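Local coordinates for protein apolipophorin III (Locusta migratoria, PDB 1AEP) that helps load diacylglycerol into lipophorin and raises its lipid-carrying capacity by covering the expanding hydrophobic surface, supporting lipid transport during insect flight, at residues H23-T28 against N150-A155; Q44-K49 against D87-L92; I52-T57 against A138-E143; S58-A63 against Q73-A78; R79-S84 against H110-I115. All blocks are in the same frame, centred on the assembly; numbering follows the deposited sequence.

Contact 1 of 5, residues H23-T28 against N150-A155; sequences HELHET and NSIQSA
Ile152 sets its side chain against three residues of the facing segment: Glu24, Leu25 and Thr28. The contact joins the C-terminal ends of helix 7-25 and helix 131-154, the first and last helices of the five-helix bundle of apolipophorin III. Glu24 and Ile152 both start out toward the opposite segment. Their side chains then slide past each other in opposite directions, with Glu24 CB 3.7 Å from Ile152 CG2. Chi1 of Ile152 (-72°) places CG1 beside its backbone N and leaves CG2 anti to that N. The two branches therefore divide the work. CG2 lies beside CB of Glu24, while the CG1 branch faces Leu25. The methyl of Thr28 serves both branches, its CG2 lying 4.0 Å from Ile152 CG2 and 4.1 Å from Ile152 CG1. Leu25 leaves its backbone away from segment 150-155, but its end turns back toward Ile152. The exact placing of these two tips is doubtful. The same leucine also packs on Leu105 of helix 94-121, and Thr28 on Leu40 and Leu41 of helix 36-63. This side of the contact thus belongs to the apolar interior. The other side is polar and more open. There Glu24 and Gln153 cross obliquely, with the carboxylate and amide planes only 11° apart. No hydrogen bond links the two segments. Glu24 CD lies 3.9 Å from Gln153 CG. Of the two polar amide atoms OE1 is the nearer to the carboxylate, Gln153 OE1 to Glu24 OE2 at 4.1 Å.

Contact 2 of 5, residues Q44-K49 against D87-L92; sequences QANAFK and DAATSL
Lys49 turns CG anti to its backbone N (chi1 -176°), and further bends at chi2 and chi3 shape the rest of the chain that reaches Ala88 and Ala89. Its NZ ends 4.0 Å from Ala89 N and 4.1 Å from Ala88 N, both backbone atoms of the loop. Neither is a bonding partner. The ammonium group instead gives a hydrogen bond to His86 O, just before segment 87-92. Asp87 OD1 lies 5.7 Å from Lys49 NZ, so its charge may add a weak attraction, though Asp87 is poorly ordered. The contact lays helix 36-63 of the five-helix bundle against the long loop that leads from helix 69-83 into helix 94-121. Small side chains let the backbones come near: the CA atoms of Ala45 and Ala89 are 5.7 Å apart. Their methyls meet directly, Ala45 CB to Ala89 CB at 3.8 Å. The Ala89 methyl also meets the amide of Asn46, with OD1 of Asn46 at 3.7 Å from Ala89 CB. CG and ND2 of that amide are only slightly farther. Ala89 is poorly ordered too, so its distances are approximate. Ala45 also packs on Leu101 and Ala88 on Ala104, both of helix 94-121. Ala88 O accepts a weak hydrogen bond from Gln97 NE2 of the same helix.

Contact 3 of 5, residues I52-T57 against A138-E143; sequences IAEVTT and AEKTKE
Thr141 OG1 lies among Ile52, Val55 and its own helix. The hydroxyl is hydrogen-bonded to Ala137 O, one turn back. Val55 CG2 packs on it, at 4.0 Å from Thr141 OG1, and Ile52 CD1 stands at a similar distance. Chi1 of Thr141 (-51°) sets OG1 beside the backbone N and CG2 anti to it. That methyl, Thr141 CG2, meets Ile52 CD1 at 3.6 Å. Val108 of helix 94-121 packs on both Ile52 and Thr141, and Trp112 of the same helix touches Thr141. The two segments belong to helix 36-63 and helix 131-154, antiparallel partners in the five-helix bundle. The axes of segments 52-57 and 138-143 make 174° and approach to 9.5 Å. Farther out, Val55 slides past the base of Lys140 in the opposite direction, with Val55 CG2 3.9 Å from Lys140 CB. On the outer side of the helix pair the Glu54 and Lys140 side chains cross at about a right angle. Their salt bridge is long and probably weak, 3.8 Å from Glu54 OE1 to Lys140 NZ, and Glu54 is poorly ordered. Lys51 makes a second weak, long ion pair with the same Glu54 OE1.

Contact 4 of 5, residues S58-A63 against Q73-A78; sequences SLKQEA and QLNAFA
Leu59 and Leu74 meet at about a right angle on the inner side of this helical hairpin, Leu59 CG lying 4.0 Å from Leu74 CD1. Segments 58-63 and 73-78 run antiparallel, at 167°, with their axes 8.3 Å apart. Their helices, 36-63 and 69-83, are consecutive in the chain and neighbours in the five-helix bundle. The inner side is buried and apolar. Leu74 CG is anti to its backbone N (chi1 -179°). From it CD1 meets Leu59 and CD2 approaches the backbone N of Ala63; the CB atoms of Leu74 and Ala63 are 4.1 Å apart. Glu62 CG touches Leu74 CD2 at the margin of this side, but its carboxylate turns off to His66. One turn along, Leu59 CB rests 4.2 Å from Ala78 CB. Leu59 CD2 touches the Phe77 ring, 4.0 Å from its CE2. That ring goes on to meet Trp112 edge-to-face, while Leu59 and Leu74 also pack on helix 131-154. The other side is polar and partly open to solvent. There Lys60 and Asn75 cross at about a right angle, with Lys60 CG 3.9 Å from Asn75 ND2. The backbones come close here, the two CA atoms being 5.0 Å apart. No hydrogen bond joins segments 58-63 and 73-78; their pairing rests mainly on apolar side chains. This is consistent with an amphipathic bundle whose helices could part and turn those same faces to lipid.

Contact 5 of 5, residues R79-S84 against H110-I115; sequences RNLNNS and HQWQDI
Gln111 reaches across to Asn80, Leu81 and Ser84. Its CB leaves the backbone toward segment 79-84, and CG carries the chain onward. A bend at chi2 then places CD, which comes to 3.8 Å from Ser84 OG. Of the two tip atoms, Gln111 OE1 lies 3.6 Å from Ser84 OG. NE2 gives the hydrogen bond of the contact, to Ser84 OG at 3.3 Å. The bond is bent, with an angle of 144° at the hydrogen, and the hydroxyl lies 23° out of the amide plane of Gln111. The same OG gives a weak hydrogen bond back to Leu81 O in its own segment. NE2 also sits beside the Leu81 backbone, closest to its CA, with CD2 of Leu81 at 3.8 Å and CB of Asn80 at 3.9 Å. The segments belong to helix 69-83 and helix 94-121, antiparallel neighbours of the five-helix bundle. The axes of 79-83 and 110-115 make 165° and stand 10.7 Å apart, and the long glutamine spans part of that gap. Leu81 and Gln111 slide past each other in opposite directions. Inward from them, Leu81 CD1 approaches the indole of Trp112, 4.3 Å from NE1. Trp112 is buried among Val11 and Leu14 of helix 7-25 and Ala137, Ala138 and Thr141 of helix 131-154. Gln111 also packs on Phe77. On the exposed side, Asn80 turns its ND2 to Ala76 O, one turn back in its own helix.

In the fold
The five contacts run along the bundle, with contacts 1 and 4 on opposite sides of the chain's centre, about 31 Å apart between centres. Helix 36-63 carries contacts 2, 3 and 4 in succession, so it faces the loop 87-92, helix 131-154 and helix 69-83 in turn. Contacts 3, 4 and 5 lie close together, their centres about 11 to 12 Å apart. Thr56 OG1 to Ala78 O, at 3.1 Å and probably a hydrogen bond, links contacts 3 and 4. Trp112 connects contacts 3, 4 and 5. Contacts 1 and 2 touch at Ser151 OG and Gln44 OE1, a weak hydrogen bond.

Contact 1 of 5, residues H23-T28 against N150-A155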
# COMPACT_ATOMS: atom_id res chain seq x y z
N HIS A 23 2.97 -9.11 -9.84
CA HIS A 23 3.31 -10.11 -10.84
C HIS A 23 3.93 -11.33 -10.17
O HIS A 23 3.57 -12.48 -10.45
CB HIS A 23 4.36 -9.58 -11.89
CG HIS A 23 4.70 -10.49 -13.09
ND1 HIS A 23 3.84 -10.62 -14.19
CD2 HIS A 23 5.80 -11.29 -13.35
CE1 HIS A 23 4.41 -11.48 -15.06
NE2 HIS A 23 5.58 -11.91 -14.58
N GLU A 24 4.89 -11.05 -9.28
CA GLU A 24 5.65 -12.02 -8.50
C GLU A 24 4.87 -12.88 -7.55
O GLU A 24 5.28 -14.00 -7.26
CB GLU A 24 6.85 -11.39 -7.81
CG GLU A 24 8.02 -11.31 -8.79
CD GLU A 24 9.27 -11.72 -8.13
OE1 GLU A 24 9.31 -13.02 -7.90
OE2 GLU A 24 10.15 -10.94 -7.83
N LEU A 25 3.76 -12.33 -7.07
CA LEU A 25 2.91 -13.05 -6.17
C LEU A 25 2.62 -14.44 -6.72
O LEU A 25 2.63 -15.43 -5.98
CB LEU A 25 1.59 -12.35 -5.95
CG LEU A 25 1.63 -11.71 -4.57
CD1 LEU A 25 3.06 -11.53 -4.16
CD2 LEU A 25 0.80 -10.43 -4.65
N HIS A 26 2.40 -14.50 -8.04
CA HIS A 26 2.10 -15.73 -8.82
C HIS A 26 3.22 -16.76 -8.81
O HIS A 26 3.03 -17.93 -9.13
CB HIS A 26 1.83 -15.48 -10.34
CG HIS A 26 0.63 -14.70 -10.64
ND1 HIS A 26 0.60 -13.70 -11.62
CD2 HIS A 26 -0.59 -14.78 -10.09
CE1 HIS A 26 -0.64 -13.20 -11.61
NE2 HIS A 26 -1.37 -13.83 -10.70
N GLU A 27 4.41 -16.34 -8.46
CA GLU A 27 5.48 -17.28 -8.47
C GLU A 27 5.60 -17.97 -7.14
O GLU A 27 6.52 -18.76 -6.92
CB GLU A 27 6.80 -16.62 -8.84
CG GLU A 27 7.21 -16.93 -10.29
CD GLU A 27 8.24 -15.99 -10.82
OE1 GLU A 27 9.47 -16.39 -10.59
OE2 GLU A 27 7.95 -14.94 -11.40
N THR A 28 4.69 -17.63 -6.23
CA THR A 28 4.71 -18.25 -4.92
C THR A 28 4.22 -19.67 -5.07
O THR A 28 4.43 -20.52 -4.22
CB THR A 28 3.89 -17.54 -3.81
OG1 THR A 28 2.63 -17.13 -4.28
CG2 THR A 28 4.67 -16.36 -3.19
N ASN A 150 11.05 -8.16 -2.68
CA ASN A 150 12.34 -8.76 -2.39
C ASN A 150 12.17 -10.14 -1.76
O ASN A 150 12.89 -11.08 -2.06
CB ASN A 150 13.12 -7.86 -1.44
CG ASN A 150 13.72 -6.66 -2.14
OD1 ASN A 150 13.66 -6.55 -3.38
ND2 ASN A 150 14.27 -5.76 -1.37
N SER A 151 11.16 -10.25 -0.89
CA SER A 151 10.87 -11.51 -0.22
C SER A 151 10.37 -12.63 -1.16
O SER A 151 10.90 -13.74 -1.17
CB SER A 151 9.93 -11.28 0.98
OG SER A 151 10.42 -10.17 1.73
N ILE A 152 9.34 -12.32 -1.95
CA ILE A 152 8.79 -13.29 -2.88
C ILE A 152 9.84 -13.75 -3.85
O ILE A 152 9.74 -14.82 -4.44
CB ILE A 152 7.57 -12.73 -3.56
CG1 ILE A 152 6.51 -12.73 -2.50
CG2 ILE A 152 7.06 -13.51 -4.77
CD1 ILE A 152 5.72 -11.43 -2.58
N GLN A 153 10.85 -12.92 -3.96
CA GLN A 153 11.97 -13.16 -4.85
C GLN A 153 13.04 -14.02 -4.24
O GLN A 153 13.55 -14.93 -4.87
CB GLN A 153 12.64 -11.82 -5.11
CG GLN A 153 12.79 -11.23 -6.50
CD GLN A 153 13.83 -10.13 -6.46
OE1 GLN A 153 13.57 -9.00 -6.85
NE2 GLN A 153 15.06 -10.48 -6.03
N SER A 154 13.40 -13.70 -3.00
CA SER A 154 14.44 -14.45 -2.33
C SER A 154 14.04 -15.84 -1.90
O SER A 154 14.90 -16.69 -1.68
CB SER A 154 15.12 -13.76 -1.19
OG SER A 154 16.53 -13.86 -1.42
N ALA A 155 12.74 -16.05 -1.78
CA ALA A 155 12.17 -17.33 -1.40
C ALA A 155 11.86 -18.17 -2.64
O ALA A 155 11.27 -19.24 -2.57
CB ALA A 155 10.92 -17.11 -0.55

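Contact 2 of 5, residues Q44-K49 against D87-L92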
# COMPACT_ATOMS: atom_id res chain seq x y z
N GLN A 44 4.18 -12.11 4.67
CA GLN A 44 4.39 -10.92 3.89
C GLN A 44 3.19 -9.98 3.95
O GLN A 44 3.32 -8.77 4.13
CB GLN A 44 4.68 -11.40 2.47
CG GLN A 44 6.04 -12.09 2.50
CD GLN A 44 7.02 -11.21 3.25
OE1 GLN A 44 7.23 -10.04 2.89
NE2 GLN A 44 7.60 -11.75 4.31
N ALA A 45 2.02 -10.56 3.78
CA ALA A 45 0.84 -9.77 3.84
C ALA A 45 0.77 -9.04 5.17
O ALA A 45 0.38 -7.88 5.26
CB ALA A 45 -0.30 -10.73 3.70
N ASN A 46 1.16 -9.73 6.21
CA ASN A 46 1.10 -9.11 7.49
C ASN A 46 2.10 -8.01 7.66
O ASN A 46 1.85 -7.01 8.31
CB ASN A 46 1.12 -10.11 8.62
CG ASN A 46 -0.25 -10.65 9.00
OD1 ASN A 46 -1.26 -9.89 9.04
ND2 ASN A 46 -0.30 -11.94 9.29
N ALA A 47 3.26 -8.20 7.06
CA ALA A 47 4.29 -7.18 7.16
C ALA A 47 3.85 -5.89 6.48
O ALA A 47 4.06 -4.78 6.99
CB ALA A 47 5.51 -7.76 6.50
N PHE A 48 3.22 -6.04 5.33
CA PHE A 48 2.72 -4.95 4.55
C PHE A 48 1.65 -4.22 5.28
O PHE A 48 1.68 -3.00 5.50
CB PHE A 48 2.06 -5.64 3.35
CG PHE A 48 1.73 -4.68 2.26
CD1 PHE A 48 2.73 -4.06 1.52
CD2 PHE A 48 0.41 -4.35 2.00
CE1 PHE A 48 2.44 -3.14 0.53
CE2 PHE A 48 0.10 -3.40 1.03
CZ PHE A 48 1.11 -2.78 0.30
N LYS A 49 0.67 -5.02 5.64
CA LYS A 49 -0.48 -4.49 6.34
C LYS A 49 0.01 -3.59 7.46
O LYS A 49 -0.51 -2.51 7.72
CB LYS A 49 -1.13 -5.75 6.87
CG LYS A 49 -2.44 -5.68 7.60
CD LYS A 49 -3.31 -6.92 7.36
CE LYS A 49 -3.45 -7.90 8.54
NZ LYS A 49 -4.68 -8.70 8.49
N ASP A 87 -8.19 -6.86 6.13
CA ASP A 87 -8.46 -8.25 5.87
C ASP A 87 -7.73 -8.75 4.67
O ASP A 87 -8.32 -8.97 3.63
CB ASP A 87 -9.94 -8.44 5.62
CG ASP A 87 -10.72 -8.32 6.88
OD1 ASP A 87 -10.40 -8.85 7.94
OD2 ASP A 87 -11.80 -7.57 6.74
N ALA A 88 -6.44 -8.96 4.81
CA ALA A 88 -5.69 -9.43 3.68
C ALA A 88 -4.90 -10.69 3.94
O ALA A 88 -4.42 -11.34 3.00
CB ALA A 88 -4.88 -8.30 3.11
N ALA A 89 -4.75 -11.05 5.20
CA ALA A 89 -4.01 -12.24 5.51
C ALA A 89 -4.91 -13.20 6.25
O ALA A 89 -4.48 -13.98 7.10
CB ALA A 89 -2.81 -11.88 6.37
N THR A 90 -6.19 -13.10 5.93
CA THR A 90 -7.22 -13.90 6.55
C THR A 90 -7.52 -15.25 5.89
O THR A 90 -7.69 -16.23 6.59
CB THR A 90 -8.39 -12.92 6.57
OG1 THR A 90 -8.55 -12.39 5.26
CG2 THR A 90 -8.10 -11.75 7.54
N SER A 91 -7.63 -15.26 4.56
CA SER A 91 -7.94 -16.50 3.88
C SER A 91 -7.23 -17.70 4.44
O SER A 91 -6.12 -17.58 4.91
CB SER A 91 -8.23 -16.49 2.40
OG SER A 91 -9.67 -16.75 2.25
N LEU A 92 -7.91 -18.83 4.46
CA LEU A 92 -7.41 -20.09 5.00
C LEU A 92 -6.70 -20.97 3.99
O LEU A 92 -6.20 -22.03 4.34
CB LEU A 92 -8.45 -20.93 5.78
CG LEU A 92 -8.90 -20.37 7.13
CD1 LEU A 92 -7.80 -19.52 7.74
CD2 LEU A 92 -10.19 -19.57 6.95

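Contact 3 of 5, residues I52-T57 against A138-E143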
# COMPACT_ATOMS: atom_id res chain seq x y z
N ILE A 52 1.40 -0.21 6.09
CA ILE A 52 0.31 0.64 5.59
C ILE A 52 -0.53 1.24 6.70
O ILE A 52 -1.02 2.37 6.66
CB ILE A 52 -0.61 -0.16 4.68
CG1 ILE A 52 0.21 -0.37 3.42
CG2 ILE A 52 -1.87 0.62 4.36
CD1 ILE A 52 0.00 0.77 2.44
N ALA A 53 -0.70 0.46 7.73
CA ALA A 53 -1.43 0.96 8.85
C ALA A 53 -0.62 2.05 9.59
O ALA A 53 -1.17 2.95 10.24
CB ALA A 53 -1.71 -0.25 9.72
N GLU A 54 0.70 1.97 9.49
CA GLU A 54 1.55 2.95 10.13
C GLU A 54 1.33 4.32 9.54
O GLU A 54 1.19 5.31 10.27
CB GLU A 54 3.03 2.61 9.92
CG GLU A 54 3.92 2.77 11.15
CD GLU A 54 5.06 1.79 11.11
OE1 GLU A 54 6.09 2.02 10.55
OE2 GLU A 54 4.74 0.66 11.73
N VAL A 55 1.31 4.34 8.21
CA VAL A 55 1.10 5.50 7.38
C VAL A 55 -0.23 6.11 7.72
O VAL A 55 -0.35 7.29 8.07
CB VAL A 55 1.07 4.99 5.93
CG1 VAL A 55 0.63 6.03 4.95
CG2 VAL A 55 2.42 4.50 5.53
N THR A 56 -1.26 5.27 7.63
CA THR A 56 -2.60 5.69 7.96
C THR A 56 -2.66 6.47 9.26
O THR A 56 -3.32 7.49 9.36
CB THR A 56 -3.41 4.41 8.10
OG1 THR A 56 -3.85 4.01 6.82
CG2 THR A 56 -4.57 4.70 8.99
N THR A 57 -1.95 5.97 10.26
CA THR A 57 -1.90 6.60 11.57
C THR A 57 -1.14 7.90 11.57
O THR A 57 -1.51 8.88 12.20
CB THR A 57 -1.35 5.62 12.60
OG1 THR A 57 -2.32 4.62 12.67
CG2 THR A 57 -1.24 6.31 13.94
N ALA A 138 4.01 8.22 0.91
CA ALA A 138 4.08 7.56 -0.36
C ALA A 138 5.34 6.73 -0.45
O ALA A 138 5.34 5.66 -1.02
CB ALA A 138 3.91 8.47 -1.55
N GLU A 139 6.40 7.25 0.17
CA GLU A 139 7.68 6.59 0.15
C GLU A 139 7.65 5.33 0.98
O GLU A 139 8.18 4.28 0.59
CB GLU A 139 8.78 7.53 0.61
CG GLU A 139 9.46 8.16 -0.61
CD GLU A 139 10.11 9.47 -0.28
OE1 GLU A 139 10.49 9.74 0.84
OE2 GLU A 139 10.21 10.28 -1.31
N LYS A 140 7.01 5.45 2.15
CA LYS A 140 6.85 4.34 3.07
C LYS A 140 6.04 3.22 2.46
O LYS A 140 6.27 2.05 2.74
CB LYS A 140 6.14 4.73 4.33
CG LYS A 140 7.04 5.44 5.32
CD LYS A 140 6.75 4.95 6.72
CE LYS A 140 7.04 6.01 7.77
NZ LYS A 140 6.96 5.48 9.14
N THR A 141 5.07 3.58 1.62
CA THR A 141 4.24 2.60 0.96
C THR A 141 5.04 1.88 -0.14
O THR A 141 4.93 0.67 -0.34
CB THR A 141 2.94 3.29 0.45
OG1 THR A 141 2.35 4.02 1.51
CG2 THR A 141 1.96 2.29 -0.14
N LYS A 142 5.87 2.65 -0.85
CA LYS A 142 6.74 2.13 -1.90
C LYS A 142 7.69 1.08 -1.33
O LYS A 142 7.83 -0.02 -1.89
CB LYS A 142 7.51 3.30 -2.40
CG LYS A 142 8.00 3.08 -3.78
CD LYS A 142 9.48 3.28 -3.88
CE LYS A 142 9.87 4.48 -4.71
NZ LYS A 142 10.99 4.15 -5.60
N GLU A 143 8.31 1.41 -0.18
CA GLU A 143 9.24 0.52 0.54
C GLU A 143 8.59 -0.78 0.98
O GLU A 143 9.15 -1.87 0.82
CB GLU A 143 10.02 1.17 1.71
CG GLU A 143 11.34 0.43 2.16
CD GLU A 143 12.42 0.22 1.12
OE1 GLU A 143 12.40 1.17 0.17
OE2 GLU A 143 13.19 -0.76 1.15

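Contact 4 of 5, residues S58-A63 against Q73-A78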
# COMPACT_ATOMS: atom_id res chain seq x y z
N SER A 58 -0.09 7.95 10.82
CA SER A 58 0.63 9.19 10.83
C SER A 58 -0.05 10.29 10.03
O SER A 58 0.12 11.47 10.30
CB SER A 58 2.04 8.89 10.39
OG SER A 58 2.03 8.74 9.01
N LEU A 59 -0.84 9.91 9.06
CA LEU A 59 -1.56 10.86 8.24
C LEU A 59 -2.80 11.33 8.98
O LEU A 59 -3.26 12.45 8.83
CB LEU A 59 -2.09 10.06 7.04
CG LEU A 59 -1.60 10.35 5.63
CD1 LEU A 59 -0.30 11.07 5.64
CD2 LEU A 59 -1.48 9.01 4.93
N LYS A 60 -3.36 10.45 9.80
CA LYS A 60 -4.51 10.84 10.56
C LYS A 60 -4.09 12.01 11.48
O LYS A 60 -4.81 12.96 11.71
CB LYS A 60 -4.98 9.65 11.40
CG LYS A 60 -6.24 8.98 10.87
CD LYS A 60 -6.33 7.51 11.21
CE LYS A 60 -7.74 6.98 11.03
NZ LYS A 60 -7.88 5.55 11.26
N GLN A 61 -2.87 11.88 11.99
CA GLN A 61 -2.27 12.84 12.91
C GLN A 61 -2.04 14.18 12.29
O GLN A 61 -2.24 15.25 12.87
CB GLN A 61 -0.89 12.29 13.26
CG GLN A 61 -0.34 12.97 14.52
CD GLN A 61 1.14 13.20 14.40
OE1 GLN A 61 1.60 14.25 14.81
NE2 GLN A 61 1.84 12.20 13.84
N GLU A 62 -1.61 14.10 11.06
CA GLU A 62 -1.38 15.29 10.32
C GLU A 62 -2.67 16.06 10.12
O GLU A 62 -2.75 17.27 10.32
CB GLU A 62 -0.82 14.84 8.97
CG GLU A 62 -0.27 16.01 8.14
CD GLU A 62 0.87 16.69 8.82
OE1 GLU A 62 1.54 16.17 9.71
OE2 GLU A 62 1.05 17.90 8.35
N ALA A 63 -3.70 15.32 9.73
CA ALA A 63 -4.99 15.91 9.46
C ALA A 63 -5.46 16.74 10.63
O ALA A 63 -6.14 17.74 10.47
CB ALA A 63 -5.98 14.79 9.15
N GLN A 73 -10.64 15.29 4.14
CA GLN A 73 -10.25 14.43 3.08
C GLN A 73 -8.99 13.65 3.35
O GLN A 73 -8.83 12.56 2.81
CB GLN A 73 -10.03 15.33 1.89
CG GLN A 73 -11.40 15.78 1.34
CD GLN A 73 -11.33 16.25 -0.10
OE1 GLN A 73 -11.67 15.48 -1.03
NE2 GLN A 73 -10.93 17.52 -0.26
N LEU A 74 -8.08 14.23 4.14
CA LEU A 74 -6.82 13.59 4.49
C LEU A 74 -7.08 12.41 5.41
O LEU A 74 -6.61 11.29 5.20
CB LEU A 74 -5.84 14.58 5.10
CG LEU A 74 -4.53 13.88 5.43
CD1 LEU A 74 -4.11 13.14 4.20
CD2 LEU A 74 -3.50 14.90 5.80
N ASN A 75 -7.89 12.69 6.42
CA ASN A 75 -8.31 11.71 7.39
C ASN A 75 -9.05 10.59 6.68
O ASN A 75 -8.83 9.41 6.94
CB ASN A 75 -9.21 12.40 8.42
CG ASN A 75 -9.22 11.72 9.76
OD1 ASN A 75 -9.93 10.73 9.94
ND2 ASN A 75 -8.42 12.26 10.71
N ALA A 76 -9.90 10.97 5.74
CA ALA A 76 -10.64 10.00 4.95
C ALA A 76 -9.71 9.04 4.24
O ALA A 76 -9.85 7.83 4.32
CB ALA A 76 -11.42 10.74 3.88
N PHE A 77 -8.77 9.60 3.48
CA PHE A 77 -7.84 8.80 2.74
C PHE A 77 -7.18 7.77 3.60
O PHE A 77 -7.11 6.59 3.26
CB PHE A 77 -6.81 9.71 2.12
CG PHE A 77 -5.65 8.99 1.50
CD1 PHE A 77 -5.80 8.11 0.45
CD2 PHE A 77 -4.35 9.30 1.89
CE1 PHE A 77 -4.69 7.52 -0.16
CE2 PHE A 77 -3.24 8.70 1.32
CZ PHE A 77 -3.40 7.77 0.29
N ALA A 78 -6.70 8.23 4.73
CA ALA A 78 -6.08 7.32 5.62
C ALA A 78 -7.02 6.17 5.98
O ALA A 78 -6.65 5.01 5.88
CB ALA A 78 -5.73 8.07 6.87

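Contact 5 of 5, residues R79-S84 against H110-I115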
# COMPACT_ATOMS: atom_id res chain seq x y z
N ARG A 79 -8.22 6.51 6.44
CA ARG A 79 -9.20 5.50 6.84
C ARG A 79 -9.36 4.46 5.76
O ARG A 79 -9.34 3.27 6.01
CB ARG A 79 -10.56 6.07 7.20
CG ARG A 79 -10.66 6.51 8.66
CD ARG A 79 -12.05 6.98 9.09
NE ARG A 79 -12.04 7.92 10.23
CZ ARG A 79 -11.61 7.65 11.47
NH1 ARG A 79 -11.14 6.45 11.83
NH2 ARG A 79 -11.66 8.63 12.40
N ASN A 80 -9.51 4.95 4.55
CA ASN A 80 -9.67 4.09 3.40
C ASN A 80 -8.49 3.17 3.15
O ASN A 80 -8.70 1.98 2.89
CB ASN A 80 -9.93 4.93 2.17
CG ASN A 80 -11.36 5.18 2.15
OD1 ASN A 80 -12.14 4.40 1.60
ND2 ASN A 80 -11.79 6.26 2.87
N LEU A 81 -7.26 3.72 3.22
CA LEU A 81 -6.09 2.90 3.01
C LEU A 81 -6.16 1.73 3.95
O LEU A 81 -5.91 0.60 3.58
CB LEU A 81 -4.85 3.65 3.46
CG LEU A 81 -4.20 4.37 2.34
CD1 LEU A 81 -2.96 5.01 2.95
CD2 LEU A 81 -3.80 3.32 1.34
N ASN A 82 -6.56 2.04 5.19
CA ASN A 82 -6.70 1.03 6.22
C ASN A 82 -7.75 -0.02 5.90
O ASN A 82 -7.62 -1.19 6.25
CB ASN A 82 -7.13 1.67 7.51
CG ASN A 82 -6.96 0.64 8.56
OD1 ASN A 82 -5.86 0.06 8.67
ND2 ASN A 82 -8.03 0.40 9.28
N ASN A 83 -8.80 0.39 5.23
CA ASN A 83 -9.84 -0.54 4.91
C ASN A 83 -9.48 -1.51 3.81
O ASN A 83 -9.97 -2.64 3.75
CB ASN A 83 -11.22 0.11 4.74
CG ASN A 83 -11.63 0.79 6.04
OD1 ASN A 83 -12.70 1.40 6.14
ND2 ASN A 83 -10.75 0.71 7.05
N SER A 84 -8.61 -1.09 2.92
CA SER A 84 -8.26 -2.00 1.87
C SER A 84 -7.23 -3.03 2.27
O SER A 84 -6.95 -3.94 1.50
CB SER A 84 -8.04 -1.37 0.51
OG SER A 84 -7.14 -0.31 0.60
N HIS A 110 -4.44 2.39 -6.25
CA HIS A 110 -5.53 3.19 -6.79
C HIS A 110 -5.88 4.36 -5.92
O HIS A 110 -6.12 5.45 -6.40
CB HIS A 110 -6.74 2.40 -7.18
CG HIS A 110 -6.40 1.53 -8.32
ND1 HIS A 110 -7.10 0.35 -8.54
CD2 HIS A 110 -5.44 1.66 -9.28
CE1 HIS A 110 -6.55 -0.20 -9.61
NE2 HIS A 110 -5.57 0.55 -10.09
N GLN A 111 -5.88 4.10 -4.62
CA GLN A 111 -6.16 5.10 -3.62
C GLN A 111 -5.08 6.18 -3.58
O GLN A 111 -5.35 7.34 -3.27
CB GLN A 111 -6.29 4.39 -2.31
CG GLN A 111 -7.75 4.24 -1.93
CD GLN A 111 -8.00 2.96 -1.16
OE1 GLN A 111 -8.71 2.05 -1.60
NE2 GLN A 111 -7.37 2.90 0.01
N TRP A 112 -3.84 5.79 -3.91
CA TRP A 112 -2.73 6.70 -3.97
C TRP A 112 -2.87 7.58 -5.19
O TRP A 112 -2.63 8.78 -5.12
CB TRP A 112 -1.39 5.99 -3.96
CG TRP A 112 -0.92 5.99 -2.55
CD1 TRP A 112 -0.88 4.92 -1.73
CD2 TRP A 112 -0.50 7.13 -1.78
NE1 TRP A 112 -0.46 5.31 -0.49
CE2 TRP A 112 -0.18 6.65 -0.49
CE3 TRP A 112 -0.30 8.50 -2.06
CZ2 TRP A 112 0.28 7.49 0.55
CZ3 TRP A 112 0.12 9.33 -1.04
CH2 TRP A 112 0.42 8.84 0.25
N GLN A 113 -3.29 6.98 -6.29
CA GLN A 113 -3.49 7.75 -7.50
C GLN A 113 -4.58 8.79 -7.29
O GLN A 113 -4.41 9.95 -7.62
CB GLN A 113 -3.83 6.84 -8.66
CG GLN A 113 -2.71 5.82 -8.91
CD GLN A 113 -2.84 5.05 -10.22
OE1 GLN A 113 -1.86 4.91 -10.99
NE2 GLN A 113 -4.05 4.52 -10.47
N ASP A 114 -5.71 8.36 -6.72
CA ASP A 114 -6.85 9.25 -6.42
C ASP A 114 -6.40 10.51 -5.69
O ASP A 114 -6.60 11.63 -6.16
CB ASP A 114 -7.73 8.59 -5.39
CG ASP A 114 -9.03 8.17 -5.96
OD1 ASP A 114 -9.14 7.69 -7.07
OD2 ASP A 114 -10.04 8.38 -5.12
N ILE A 115 -5.84 10.33 -4.49
CA ILE A 115 -5.35 11.45 -3.71
C ILE A 115 -4.32 12.29 -4.44
O ILE A 115 -4.25 13.50 -4.24
CB ILE A 115 -4.75 10.97 -2.43
CG1 ILE A 115 -5.09 11.99 -1.38
CG2 ILE A 115 -3.25 10.86 -2.61
CD1 ILE A 115 -6.38 11.61 -0.67